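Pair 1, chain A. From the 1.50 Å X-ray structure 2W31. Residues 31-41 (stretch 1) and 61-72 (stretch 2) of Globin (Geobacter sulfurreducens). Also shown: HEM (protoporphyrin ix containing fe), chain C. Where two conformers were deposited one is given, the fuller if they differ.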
# COMPACT_ATOMS: atom_id res chain seq x y z
N ASN A 31 21.42 -3.60 -0.72
CA ASN A 31 20.65 -3.48 0.53
C ASN A 31 19.83 -4.71 0.93
O ASN A 31 19.08 -4.67 1.92
CB ASN A 31 19.72 -2.27 0.44
CG ASN A 31 20.47 -0.97 0.59
OD1 ASN A 31 20.83 -0.33 -0.40
ND2 ASN A 31 20.73 -0.59 1.83
N LYS A 32 19.98 -5.82 0.19
CA LYS A 32 19.11 -6.96 0.36
C LYS A 32 19.20 -7.58 1.76
O LYS A 32 18.18 -7.96 2.33
CB LYS A 32 19.36 -8.00 -0.76
CG LYS A 32 20.66 -8.80 -0.69
CD LYS A 32 20.75 -9.67 -1.97
CE LYS A 32 21.81 -10.76 -1.87
NZ LYS A 32 23.16 -10.15 -1.85
N GLU A 33 20.41 -7.67 2.30
CA GLU A 33 20.58 -8.25 3.65
C GLU A 33 20.02 -7.34 4.76
O GLU A 33 19.45 -7.85 5.75
CB GLU A 33 22.06 -8.61 3.93
CG GLU A 33 22.59 -9.71 3.01
CD GLU A 33 23.24 -9.16 1.75
OE1 GLU A 33 23.25 -7.93 1.52
OE2 GLU A 33 23.77 -9.99 0.97
N ARG A 34 20.22 -6.03 4.62
CA ARG A 34 19.66 -5.03 5.54
C ARG A 34 18.13 -5.16 5.56
O ARG A 34 17.51 -5.23 6.65
CB ARG A 34 20.04 -3.62 5.09
CG ARG A 34 21.12 -2.94 5.90
CD ARG A 34 21.24 -1.45 5.58
NE ARG A 34 20.14 -0.70 6.17
CZ ARG A 34 19.26 0.06 5.52
NH1 ARG A 34 19.34 0.26 4.21
NH2 ARG A 34 18.30 0.66 6.20
N LEU A 35 17.53 -5.23 4.36
CA LEU A 35 16.09 -5.46 4.20
C LEU A 35 15.68 -6.77 4.89
O LEU A 35 14.76 -6.79 5.70
CB LEU A 35 15.67 -5.44 2.71
CG LEU A 35 14.17 -5.62 2.36
CD1 LEU A 35 13.79 -7.11 2.32
CD2 LEU A 35 13.24 -4.86 3.33
N ALA A 36 16.40 -7.86 4.60
CA ALA A 36 16.07 -9.17 5.16
C ALA A 36 16.14 -9.17 6.68
O ALA A 36 15.27 -9.76 7.34
CB ALA A 36 16.98 -10.27 4.58
N ASP A 37 17.16 -8.51 7.25
CA ASP A 37 17.33 -8.45 8.71
C ASP A 37 16.20 -7.64 9.33
O ASP A 37 15.63 -8.06 10.32
CB ASP A 37 18.68 -7.82 9.11
CG ASP A 37 19.87 -8.74 8.85
OD1 ASP A 37 19.68 -9.96 8.65
OD2 ASP A 37 21.01 -8.21 8.83
N GLN A 38 15.90 -6.47 8.75
CA GLN A 38 14.88 -5.59 9.30
C GLN A 38 13.51 -6.25 9.19
O GLN A 38 12.74 -6.21 10.14
CB GLN A 38 14.92 -4.20 8.64
CG GLN A 38 16.17 -3.42 9.04
CD GLN A 38 16.25 -2.00 8.48
OE1 GLN A 38 15.23 -1.36 8.19
NE2 GLN A 38 17.48 -1.48 8.34
N PHE A 39 13.22 -6.86 8.03
CA PHE A 39 11.96 -7.55 7.79
C PHE A 39 11.77 -8.69 8.79
O PHE A 39 10.73 -8.76 9.49
CB PHE A 39 11.96 -8.06 6.32
CG PHE A 39 10.70 -8.74 5.89
CD1 PHE A 39 9.69 -8.02 5.27
CD2 PHE A 39 10.55 -10.13 6.02
CE1 PHE A 39 8.54 -8.66 4.81
CE2 PHE A 39 9.40 -10.78 5.56
CZ PHE A 39 8.39 -10.03 4.94
N TYR A 40 12.80 -9.54 8.91
CA TYR A 40 12.76 -10.69 9.81
C TYR A 40 12.63 -10.26 11.27
O TYR A 40 11.76 -10.76 12.00
CB TYR A 40 14.03 -11.50 9.63
CG TYR A 40 13.93 -12.96 10.03
CD1 TYR A 40 13.53 -13.93 9.11
CD2 TYR A 40 14.24 -13.36 11.32
CE1 TYR A 40 13.46 -15.29 9.46
CE2 TYR A 40 14.16 -14.72 11.69
CZ TYR A 40 13.79 -15.66 10.75
OH TYR A 40 13.71 -17.00 11.07
N ASP A 41 13.43 -9.28 11.68
CA ASP A 41 13.37 -8.79 13.08
C ASP A 41 12.03 -8.11 13.43
O ASP A 41 11.56 -8.19 14.57
CB ASP A 41 14.52 -7.82 13.35
CG ASP A 41 15.89 -8.51 13.37
OD1 ASP A 41 15.94 -9.76 13.49
OD2 ASP A 41 16.91 -7.80 13.24
N LYS A 61 15.87 -20.73 6.64
CA LYS A 61 15.51 -20.66 5.24
C LYS A 61 14.70 -19.42 4.93
O LYS A 61 14.90 -18.80 3.89
CB LYS A 61 14.71 -21.89 4.82
CG LYS A 61 15.51 -23.18 4.79
CD LYS A 61 15.43 -23.84 3.42
CE LYS A 61 16.19 -25.17 3.42
NZ LYS A 61 15.93 -25.92 2.15
N LEU A 62 13.77 -19.07 5.83
CA LEU A 62 12.76 -18.05 5.52
C LEU A 62 13.29 -16.63 5.32
O LEU A 62 12.72 -15.88 4.53
CB LEU A 62 11.60 -18.07 6.53
CG LEU A 62 10.69 -19.30 6.47
CD1 LEU A 62 9.70 -19.30 7.61
CD2 LEU A 62 9.95 -19.43 5.10
N LYS A 63 14.35 -16.24 6.03
CA LYS A 63 15.01 -14.95 5.78
C LYS A 63 15.47 -14.85 4.31
O LYS A 63 15.24 -13.83 3.65
CB LYS A 63 16.19 -14.73 6.75
CG LYS A 63 16.77 -13.32 6.71
CD LYS A 63 17.99 -13.15 7.63
CE LYS A 63 17.62 -12.68 9.01
NZ LYS A 63 18.87 -12.49 9.80
N GLN A 64 16.13 -15.90 3.82
CA GLN A 64 16.57 -15.95 2.42
C GLN A 64 15.39 -15.97 1.43
O GLN A 64 15.44 -15.31 0.39
CB GLN A 64 17.44 -17.20 2.19
CG GLN A 64 18.01 -17.31 0.77
CD GLN A 64 19.09 -16.28 0.53
OE1 GLN A 64 19.93 -16.04 1.41
NE2 GLN A 64 19.08 -15.66 -0.65
N THR A 65 14.34 -16.73 1.75
CA THR A 65 13.17 -16.78 0.87
C THR A 65 12.53 -15.39 0.65
O THR A 65 12.19 -15.02 -0.49
CB THR A 65 12.13 -17.75 1.46
OG1 THR A 65 12.65 -19.07 1.39
CG2 THR A 65 10.83 -17.71 0.68
N HIS A 66 12.38 -14.63 1.73
CA HIS A 66 11.78 -13.30 1.60
C HIS A 66 12.78 -12.29 1.01
O HIS A 66 12.38 -11.38 0.24
CB HIS A 66 11.20 -12.88 2.94
CG HIS A 66 10.04 -13.72 3.35
ND1 HIS A 66 10.18 -14.92 4.00
CD2 HIS A 66 8.71 -13.57 3.13
CE1 HIS A 66 8.99 -15.47 4.17
NE2 HIS A 66 8.08 -14.64 3.69
N GLN A 67 14.09 -12.50 1.28
CA GLN A 67 15.13 -11.66 0.66
C GLN A 67 15.07 -11.80 -0.88
O GLN A 67 15.13 -10.80 -1.63
CB GLN A 67 16.53 -12.07 1.18
CG GLN A 67 17.62 -11.13 0.72
CD GLN A 67 18.95 -11.58 1.25
OE1 GLN A 67 19.32 -11.26 2.38
NE2 GLN A 67 19.68 -12.35 0.44
N ASP A 68 14.91 -13.03 -1.34
CA ASP A 68 14.89 -13.33 -2.78
C ASP A 68 13.68 -12.67 -3.44
O ASP A 68 13.80 -12.10 -4.53
CB ASP A 68 14.87 -14.84 -3.08
CG ASP A 68 16.18 -15.56 -2.75
OD1 ASP A 68 17.27 -14.93 -2.62
OD2 ASP A 68 16.09 -16.81 -2.64
N TRP A 69 12.51 -12.73 -2.77
CA TRP A 69 11.31 -12.07 -3.29
C TRP A 69 11.54 -10.54 -3.47
O TRP A 69 11.16 -9.94 -4.50
CB TRP A 69 10.09 -12.33 -2.37
CG TRP A 69 8.95 -11.34 -2.70
CD1 TRP A 69 8.02 -11.44 -3.68
CD2 TRP A 69 8.72 -10.06 -2.05
NE1 TRP A 69 7.21 -10.28 -3.71
CE2 TRP A 69 7.63 -9.45 -2.70
CE3 TRP A 69 9.35 -9.40 -0.97
CZ2 TRP A 69 7.13 -8.19 -2.29
CZ3 TRP A 69 8.86 -8.16 -0.56
CH2 TRP A 69 7.75 -7.57 -1.24
N PHE A 70 12.18 -9.94 -2.47
CA PHE A 70 12.49 -8.50 -2.53
C PHE A 70 13.32 -8.15 -3.78
O PHE A 70 13.01 -7.22 -4.54
CB PHE A 70 13.17 -8.06 -1.24
CG PHE A 70 13.69 -6.65 -1.26
CD1 PHE A 70 12.81 -5.55 -1.15
CD2 PHE A 70 15.06 -6.40 -1.38
CE1 PHE A 70 13.29 -4.25 -1.17
CE2 PHE A 70 15.55 -5.09 -1.35
CZ PHE A 70 14.66 -4.01 -1.27
N VAL A 71 14.38 -8.91 -4.01
CA VAL A 71 15.19 -8.70 -5.20
C VAL A 71 14.39 -8.86 -6.50
O VAL A 71 14.56 -8.08 -7.44
CB VAL A 71 16.39 -9.65 -5.17
CG1 VAL A 71 17.17 -9.59 -6.48
CG2 VAL A 71 17.29 -9.25 -4.00
N SER A 72 13.46 -9.82 -6.52
CA SER A 72 12.64 -10.06 -7.70
C SER A 72 11.75 -8.88 -8.10
O SER A 72 11.33 -8.79 -9.26
CB SER A 72 11.77 -11.31 -7.50
OG SER A 72 10.68 -11.04 -6.64
CHA HEM C . 6.63 -18.20 2.10
CHB HEM C . 6.83 -13.76 0.25
CHC HEM C . 4.83 -12.08 4.33
CHD HEM C . 5.88 -16.26 6.50
C1A HEM C . 6.85 -17.15 1.23
C2A HEM C . 7.36 -17.26 -0.12
C3A HEM C . 7.45 -16.03 -0.64
C4A HEM C . 6.96 -15.12 0.39
CMA HEM C . 7.93 -15.60 -2.03
CAA HEM C . 7.73 -18.60 -0.84
CBA HEM C . 6.37 -19.18 -1.24
CGA HEM C . 6.43 -20.28 -2.29
O1A HEM C . 6.75 -19.99 -3.48
O2A HEM C . 6.14 -21.45 -1.92
C1B HEM C . 6.17 -12.93 1.14
C2B HEM C . 5.75 -11.56 0.91
C3B HEM C . 5.19 -11.09 2.03
C4B HEM C . 5.29 -12.14 3.04
CMB HEM C . 5.94 -10.86 -0.46
CAB HEM C . 4.61 -9.71 2.31
CBB HEM C . 5.21 -8.58 1.86
C1C HEM C . 5.01 -13.03 5.30
C2C HEM C . 4.78 -12.87 6.71
C3C HEM C . 5.11 -14.01 7.32
C4C HEM C . 5.53 -14.95 6.30
CMC HEM C . 4.27 -11.61 7.40
CAC HEM C . 5.01 -14.29 8.83
CBC HEM C . 6.02 -14.75 9.57
C1D HEM C . 6.05 -17.19 5.51
C2D HEM C . 6.09 -18.64 5.72
C3D HEM C . 6.31 -19.26 4.35
C4D HEM C . 6.42 -18.12 3.45
CMD HEM C . 5.90 -19.38 7.04
CAD HEM C . 6.46 -20.76 3.98
CBD HEM C . 5.13 -21.48 3.93
CGD HEM C . 5.40 -22.97 3.91
O1D HEM C . 6.01 -23.51 4.88
O2D HEM C . 5.00 -23.63 2.93
NA HEM C . 6.62 -15.83 1.53
NB HEM C . 5.87 -13.25 2.44
NC HEM C . 5.48 -14.32 5.06
ND HEM C . 6.24 -16.95 4.17
FE HEM C . 6.07 -15.07 3.31
O HOH W 1 22.83 -12.90 0.88
O HOH W 2 13.74 -11.63 5.50

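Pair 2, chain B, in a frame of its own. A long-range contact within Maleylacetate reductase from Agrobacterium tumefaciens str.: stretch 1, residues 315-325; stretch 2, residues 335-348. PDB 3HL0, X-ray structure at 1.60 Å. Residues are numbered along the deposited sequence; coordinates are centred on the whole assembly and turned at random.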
# COMPACT_ATOMS: atom_id res chain seq x y z
N ASP B 315 18.47 11.46 -6.81
CA ASP B 315 18.50 10.01 -6.91
C ASP B 315 18.85 9.52 -8.31
O ASP B 315 19.20 8.36 -8.50
CB ASP B 315 17.11 9.43 -6.56
CG ASP B 315 16.72 9.62 -5.08
OD1 ASP B 315 17.60 9.38 -4.21
OD2 ASP B 315 15.52 9.97 -4.82
N LEU B 316 18.78 10.41 -9.29
CA LEU B 316 18.84 9.94 -10.70
C LEU B 316 20.23 9.47 -11.10
O LEU B 316 20.39 8.44 -11.73
CB LEU B 316 18.31 11.05 -11.62
CG LEU B 316 16.89 11.50 -11.33
CD1 LEU B 316 16.49 12.59 -12.29
CD2 LEU B 316 15.91 10.25 -11.40
N ASP B 317 21.25 10.19 -10.67
CA ASP B 317 22.64 9.75 -10.97
C ASP B 317 22.98 8.41 -10.30
O ASP B 317 23.47 7.51 -10.97
CB ASP B 317 23.69 10.85 -10.65
CG ASP B 317 23.67 12.01 -11.63
OD1 ASP B 317 23.42 11.83 -12.85
OD2 ASP B 317 23.94 13.17 -11.22
N PRO B 318 22.67 8.25 -8.99
CA PRO B 318 22.98 6.96 -8.34
C PRO B 318 22.21 5.81 -8.97
O PRO B 318 22.70 4.68 -9.06
CB PRO B 318 22.54 7.16 -6.88
CG PRO B 318 22.57 8.66 -6.67
CD PRO B 318 22.42 9.34 -8.02
N MSE B 319 20.99 6.10 -9.41
CA MSE B 319 20.21 5.07 -10.08
C MSE B 319 20.77 4.71 -11.45
O MSE B 319 20.79 3.54 -11.79
CB MSE B 319 18.73 5.49 -10.21
CG MSE B 319 17.94 5.44 -8.90
SE MSE B 319 18.09 3.86 -7.82
CE MSE B 319 19.53 4.49 -6.63
N ALA B 320 21.24 5.70 -12.20
CA ALA B 320 21.81 5.40 -13.52
C ALA B 320 23.07 4.53 -13.32
O ALA B 320 23.33 3.62 -14.12
CB ALA B 320 22.15 6.67 -14.25
N GLU B 321 23.84 4.79 -12.25
CA GLU B 321 25.00 3.94 -11.91
C GLU B 321 24.61 2.50 -11.55
O GLU B 321 25.18 1.56 -12.10
CB GLU B 321 25.85 4.59 -10.81
CG GLU B 321 27.10 3.78 -10.37
CD GLU B 321 28.10 3.48 -11.51
OE1 GLU B 321 28.29 4.33 -12.41
OE2 GLU B 321 28.71 2.37 -11.47
N LEU B 322 23.63 2.32 -10.67
CA LEU B 322 23.19 0.99 -10.27
C LEU B 322 22.62 0.24 -11.46
O LEU B 322 22.82 -0.97 -11.60
CB LEU B 322 22.12 1.07 -9.17
CG LEU B 322 22.41 0.97 -7.69
CD1 LEU B 322 21.08 0.69 -7.00
CD2 LEU B 322 23.40 -0.16 -7.36
N ALA B 323 21.91 0.95 -12.32
CA ALA B 323 21.27 0.32 -13.48
C ALA B 323 22.26 -0.17 -14.50
O ALA B 323 21.93 -0.98 -15.37
CB ALA B 323 20.28 1.32 -14.13
N THR B 324 23.51 0.31 -14.41
CA THR B 324 24.52 -0.09 -15.38
C THR B 324 25.61 -0.95 -14.78
O THR B 324 26.58 -1.32 -15.46
CB THR B 324 25.08 1.12 -16.18
OG1 THR B 324 25.33 2.23 -15.31
CG2 THR B 324 24.07 1.54 -17.20
N ALA B 325 25.44 -1.30 -13.51
CA ALA B 325 26.49 -2.03 -12.80
C ALA B 325 26.63 -3.46 -13.30
O ALA B 325 27.75 -3.94 -13.53
CB ALA B 325 26.24 -1.98 -11.29
N GLU B 335 23.45 1.65 -21.62
CA GLU B 335 24.54 2.59 -21.59
C GLU B 335 24.19 3.68 -20.59
O GLU B 335 23.07 4.22 -20.63
CB GLU B 335 24.76 3.14 -22.97
CG GLU B 335 26.09 3.90 -23.07
CD GLU B 335 25.96 5.34 -22.59
OE1 GLU B 335 25.03 6.02 -23.10
OE2 GLU B 335 26.79 5.76 -21.71
N LYS B 336 25.15 4.01 -19.72
CA LYS B 336 24.86 4.91 -18.58
C LYS B 336 24.23 6.24 -18.99
O LYS B 336 23.22 6.67 -18.39
CB LYS B 336 26.11 5.11 -17.70
CG LYS B 336 25.77 5.81 -16.40
CD LYS B 336 26.87 5.64 -15.36
CE LYS B 336 26.59 6.54 -14.19
NZ LYS B 336 27.81 6.70 -13.34
N THR B 337 24.80 6.96 -19.96
CA THR B 337 24.23 8.27 -20.29
C THR B 337 22.81 8.17 -20.84
O THR B 337 21.97 9.04 -20.57
CB THR B 337 25.14 9.13 -21.21
OG1 THR B 337 25.26 8.51 -22.49
CG2 THR B 337 26.53 9.35 -20.56
N ALA B 338 22.56 7.13 -21.64
CA ALA B 338 21.26 6.96 -22.25
C ALA B 338 20.22 6.53 -21.19
O ALA B 338 19.06 6.98 -21.25
CB ALA B 338 21.34 5.96 -23.40
N ILE B 339 20.66 5.75 -20.22
CA ILE B 339 19.79 5.39 -19.07
C ILE B 339 19.55 6.63 -18.20
O ILE B 339 18.43 6.87 -17.71
CB ILE B 339 20.35 4.21 -18.25
CG1 ILE B 339 20.37 2.93 -19.13
CG2 ILE B 339 19.56 4.02 -16.97
CD1 ILE B 339 18.97 2.51 -19.73
N ARG B 340 20.60 7.43 -18.02
CA ARG B 340 20.41 8.69 -17.30
C ARG B 340 19.38 9.61 -17.97
O ARG B 340 18.56 10.23 -17.27
CB ARG B 340 21.77 9.39 -17.07
CG ARG B 340 21.68 10.68 -16.24
CD ARG B 340 21.20 10.41 -14.81
NE ARG B 340 21.08 11.71 -14.12
CZ ARG B 340 20.04 12.50 -14.22
NH1 ARG B 340 18.98 12.12 -14.94
NH2 ARG B 340 20.04 13.68 -13.58
N ASP B 341 19.40 9.71 -19.30
CA ASP B 341 18.41 10.48 -20.06
C ASP B 341 17.00 9.89 -19.86
O ASP B 341 16.05 10.62 -19.67
CB ASP B 341 18.72 10.45 -21.56
CG ASP B 341 20.03 11.15 -21.96
OD1 ASP B 341 20.51 11.99 -21.18
OD2 ASP B 341 20.54 10.84 -23.10
N LEU B 342 16.89 8.56 -19.95
CA LEU B 342 15.60 7.83 -19.75
C LEU B 342 15.04 8.19 -18.35
O LEU B 342 13.85 8.55 -18.22
CB LEU B 342 15.85 6.30 -19.84
CG LEU B 342 14.64 5.35 -19.80
CD1 LEU B 342 15.12 3.96 -20.23
CD2 LEU B 342 14.07 5.24 -18.40
N LEU B 343 15.90 8.10 -17.33
CA LEU B 343 15.47 8.47 -15.97
C LEU B 343 15.01 9.92 -15.89
O LEU B 343 14.07 10.22 -15.16
CB LEU B 343 16.58 8.11 -14.98
CG LEU B 343 16.79 6.62 -14.78
CD1 LEU B 343 18.07 6.42 -13.93
CD2 LEU B 343 15.58 5.94 -14.12
N GLN B 344 15.68 10.82 -16.61
CA GLN B 344 15.25 12.20 -16.56
C GLN B 344 13.90 12.40 -17.16
O GLN B 344 13.09 13.10 -16.60
CB GLN B 344 16.27 13.10 -17.28
CG GLN B 344 16.07 14.55 -16.95
CD GLN B 344 16.53 14.89 -15.56
OE1 GLN B 344 17.54 14.39 -15.13
NE2 GLN B 344 15.77 15.71 -14.85
N ARG B 345 13.65 11.75 -18.30
CA ARG B 345 12.31 11.84 -18.90
C ARG B 345 11.22 11.25 -17.97
O ARG B 345 10.13 11.84 -17.85
CB ARG B 345 12.27 11.07 -20.23
CG ARG B 345 13.21 11.60 -21.36
CD ARG B 345 12.99 13.06 -21.73
NE ARG B 345 13.63 14.04 -20.84
CZ ARG B 345 14.93 14.32 -20.85
NH1 ARG B 345 15.42 15.30 -20.05
NH2 ARG B 345 15.74 13.66 -21.69
N ALA B 346 11.51 10.08 -17.39
CA ALA B 346 10.56 9.44 -16.45
C ALA B 346 10.38 10.31 -15.21
O ALA B 346 9.27 10.45 -14.73
CB ALA B 346 11.02 8.05 -16.07
N PHE B 347 11.44 10.97 -14.76
CA PHE B 347 11.32 11.88 -13.59
C PHE B 347 10.40 13.06 -13.88
O PHE B 347 9.59 13.48 -13.03
CB PHE B 347 12.73 12.38 -13.21
CG PHE B 347 12.73 13.41 -12.09
CD1 PHE B 347 12.54 13.01 -10.78
CD2 PHE B 347 12.95 14.75 -12.39
CE1 PHE B 347 12.54 13.98 -9.74
CE2 PHE B 347 12.95 15.71 -11.35
CZ PHE B 347 12.76 15.31 -10.04
N GLU B 348 10.52 13.60 -15.09
CA GLU B 348 9.72 14.73 -15.58
C GLU B 348 8.28 14.37 -15.89
O GLU B 348 7.42 15.26 -16.00
CB GLU B 348 10.36 15.24 -16.89
CG GLU B 348 11.61 16.03 -16.69
CD GLU B 348 12.45 16.14 -17.98
OE1 GLU B 348 11.97 15.73 -19.09
OE2 GLU B 348 13.60 16.65 -17.86
O HOH W 3 22.03 15.03 -11.98

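Pairs 1 and 2 each bring together two helices that cross obliquely, with N-to-C directions 126° apart in pair 1 and 134° in pair 2, and the axes approach to 9.1 and 8.9 Å. Fourteen central residues superpose with an RMSD of 0.6 Å on N, CA and C, and the surface buried between the stretches is similar, 682 Å² in pair 1 and 621 Å² in pair 2.

The close approach is built around an alanine at matched positions. The CA atoms of A:Ala36 and A:Gln67 lie 5.2 Å apart, as do those of B:Ala320 and B:Arg340. Both alanines point toward the other helix, and their small side chains leave the backbones close while a long side chain of the partner passes alongside: A:Ala36 CB meets A:Gln67 OE1 at 3.4 Å, and B:Ala320 CB meets B:Arg340 CD at 3.9 Å.

One electrostatic link occurs in both pairs at matched positions. A:Lys63 and B:Lys336 coincide to 0.3 Å at CA, and each forms a salt bridge with an acid one residue after the alanine. In pair 1, A:Lys63 NZ donates to A:Asp37 OD1 at 2.9 Å; in pair 2, B:Lys336 NZ donates to B:Glu321 OE1 at 2.6 Å. In both, the acid's CA-to-CB bond points away overall, and the end of the side chain comes back to reach the lysine.

The matched acids A:Glu33 and B:Asp317 are used differently. B:Asp317 OD1 accepts from B:Arg340 NE at 2.7 Å in a second salt bridge across the helices, and water 3 also joins B:Asp317 OD2 to B:Arg340 NH2. At the arginine's position pair 1 has the uncharged A:Gln67, and the link runs through water 1, which donates to A:Glu33 OE2 (3.1 Å) and accepts from A:Gln67 NE2 (3.2 Å). A:Glu33 OE2 also forms a salt bridge with A:Lys32 NZ, 2.9 Å away in its own helix.

The apolar packing is redistributed. In pair 2, B:Leu316 is a knob among B:Arg340, B:Leu343, B:Gln344 and B:Phe347; its CB lies 3.4 Å from B:Arg340 CZ, over one face of the guanidinium. Its counterpart A:Lys32 contributes aliphatic carbons, with CD 4.0 Å from A:Val71 CG2. Three residues on, pair 1 has the more extensive contact: A:Leu35 CG sits 3.6 Å from the centroid of the A:Phe70 ring, almost along its normal. At the matching places, selenomethionine B:Met319 meets B:Leu343 more lightly, CB to CD1 at 3.9 Å.

Toward the other end, A:Phe39 and A:His66 form a slid, nearly parallel aromatic pair with centroids 5.4 Å apart, whereas B:Ala323 CB simply touches B:Ile339 CG2 at 4.0 Å. A:His66 NE2 also binds the heme iron at 2.1 Å, so the same side chain serves both the helix contact and the metal. Beyond it, A:Tyr40 CD1 packs 3.6 Å from A:Lys63 CB, while the smaller B:Thr324 places CG2 3.7 Å from B:Lys336 N.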